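Local coordinates for vascular protein tyrosine phosphatase 1 (Rattus norvegicus, PDB 3I36) that probably removes phosphate from phosphotyrosine in target proteins, as the catalytic domain of a transmembrane receptor-type protein tyrosine phosphatase, at residues Gln118-Asn123 / Thr152-Tyr157. Sequence-based numbering, arbitrary orientation.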
# COMPACT_ATOMS: atom_id res chain seq x y z
N GLN A 118 -1.70 0.05 -7.95
CA GLN A 118 -1.88 1.43 -8.36
C GLN A 118 -3.33 1.82 -8.15
O GLN A 118 -4.21 0.97 -8.04
CB GLN A 118 -1.55 1.54 -9.84
CG GLN A 118 -2.55 0.79 -10.69
CD GLN A 118 -2.16 0.76 -12.16
OE1 GLN A 118 -1.01 1.00 -12.52
NE2 GLN A 118 -3.12 0.42 -13.01
N GLY A 119 -3.59 3.12 -8.13
CA GLY A 119 -4.96 3.58 -8.14
C GLY A 119 -5.50 3.13 -9.48
O GLY A 119 -4.87 3.38 -10.51
N PRO A 120 -6.64 2.45 -9.48
CA PRO A 120 -7.05 1.84 -10.75
C PRO A 120 -7.47 2.88 -11.77
O PRO A 120 -7.84 4.01 -11.45
CB PRO A 120 -8.25 0.98 -10.36
CG PRO A 120 -8.74 1.59 -9.08
CD PRO A 120 -7.50 1.99 -8.37
N LEU A 121 -7.42 2.45 -13.02
CA LEU A 121 -7.78 3.28 -14.17
C LEU A 121 -9.19 2.95 -14.61
O LEU A 121 -9.73 1.93 -14.20
CB LEU A 121 -6.83 2.95 -15.31
CG LEU A 121 -5.36 3.29 -15.02
CD1 LEU A 121 -4.44 2.38 -15.82
CD2 LEU A 121 -5.08 4.76 -15.32
N PRO A 122 -9.78 3.80 -15.46
CA PRO A 122 -11.14 3.50 -15.91
C PRO A 122 -11.20 2.12 -16.53
O PRO A 122 -12.20 1.41 -16.34
CB PRO A 122 -11.41 4.58 -16.96
CG PRO A 122 -10.57 5.73 -16.52
CD PRO A 122 -9.30 5.09 -15.99
N ASN A 123 -10.15 1.73 -17.24
CA ASN A 123 -10.15 0.43 -17.91
C ASN A 123 -9.68 -0.72 -17.02
O ASN A 123 -9.65 -1.87 -17.46
CB ASN A 123 -9.29 0.46 -19.18
CG ASN A 123 -7.84 0.79 -18.88
OD1 ASN A 123 -7.56 1.71 -18.12
ND2 ASN A 123 -6.92 0.06 -19.48
N THR A 152 -5.70 13.59 -12.14
CA THR A 152 -6.30 12.33 -11.69
C THR A 152 -5.21 11.38 -11.22
O THR A 152 -4.31 11.02 -11.98
CB THR A 152 -7.13 11.65 -12.80
OG1 THR A 152 -8.20 12.52 -13.18
CG2 THR A 152 -7.71 10.33 -12.28
N LYS A 153 -5.28 11.02 -9.96
CA LYS A 153 -4.33 10.09 -9.39
C LYS A 153 -4.96 8.70 -9.29
O LYS A 153 -4.26 7.71 -9.19
CB LYS A 153 -3.89 10.58 -8.01
CG LYS A 153 -3.03 11.84 -8.07
CD LYS A 153 -1.72 11.54 -8.79
CE LYS A 153 -0.66 12.57 -8.50
NZ LYS A 153 0.63 12.23 -9.14
N CYS A 154 -6.28 8.65 -9.31
CA CYS A 154 -6.98 7.40 -9.05
C CYS A 154 -8.44 7.54 -9.43
O CYS A 154 -9.04 8.58 -9.17
CB CYS A 154 -6.87 7.03 -7.56
SG CYS A 154 -7.60 5.41 -7.16
N GLU A 155 -9.00 6.54 -10.09
CA GLU A 155 -10.42 6.57 -10.37
C GLU A 155 -11.20 6.44 -9.07
O GLU A 155 -10.73 5.83 -8.12
CB GLU A 155 -10.83 5.45 -11.33
CG GLU A 155 -10.32 5.68 -12.73
CD GLU A 155 -10.76 7.03 -13.25
OE1 GLU A 155 -11.98 7.25 -13.35
OE2 GLU A 155 -9.88 7.88 -13.55
N GLU A 156 -12.39 7.04 -9.02
CA GLU A 156 -13.27 6.79 -7.90
C GLU A 156 -13.89 5.44 -8.18
O GLU A 156 -14.94 5.33 -8.83
CB GLU A 156 -14.32 7.87 -7.78
CG GLU A 156 -15.30 7.59 -6.65
CD GLU A 156 -16.02 8.83 -6.20
OE1 GLU A 156 -16.92 8.72 -5.35
OE2 GLU A 156 -15.67 9.93 -6.68
N TYR A 157 -13.22 4.39 -7.72
CA TYR A 157 -13.53 3.04 -8.16
C TYR A 157 -14.58 2.40 -7.28
O TYR A 157 -14.94 1.26 -7.50
CB TYR A 157 -12.27 2.18 -8.10
CG TYR A 157 -11.61 2.20 -6.75
CD1 TYR A 157 -12.07 1.39 -5.72
CD2 TYR A 157 -10.54 3.05 -6.51
CE1 TYR A 157 -11.45 1.43 -4.46
CE2 TYR A 157 -9.92 3.09 -5.28
CZ TYR A 157 -10.37 2.28 -4.26
OH TYR A 157 -9.75 2.33 -3.04
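Pro-120 and Glu-155 show how two irregular loops can be pinned by a single backbone bond and then fitted side chain to side chain. Glu-155 N donates to Pro-120 O at 3.1 Å. The Glu-155 side chain crosses that of Pro-122 at about a right angle. Its CG stands beside its own backbone N and anti to the carbonyl carbon (chi1 -70°), which sets it 3.4 Å from Pro-122 N. The bend at chi2 then brings the carboxylate carbon CD of Glu-155 to 3.5 Å from Pro-122 CG. An alanine in place of Glu-155 would probably strip the Pro-122 ring of the CG and CD that pack on it and open a gap there.

On the other flank the Pro-120 ring meets Tyr-157, CG approaching CD2 obliquely at 3.5 Å. Cys-154 fills the angle between them. Its SG, anti to the backbone N (chi1 -175°), sits in plane at the tyrosine ring's edge and packs 3.6 Å from Pro-120 CD. The same sulfur lies 3.4 Å from Gly-119 CA, where a beta carbon would run into it.

Farther out, Leu-125 and Phe-128 of helix 125-134 also pack on Pro-120, while Trp-129 NE1 binds Tyr-157 O. The Tyr-157 hydroxyl is hydrogen-bonded to His-243 and Gln-202, and the backbone of Gly-119 to Ser-245. His-243 and Ser-245 flank Cys-244, the probable phosphocysteine nucleophile of the HCX5R phosphate-binding loop. The contact thus joins the loops that follow strands 114-117 and 139-142 next to the phosphate-binding loop of the protein tyrosine phosphatase fold.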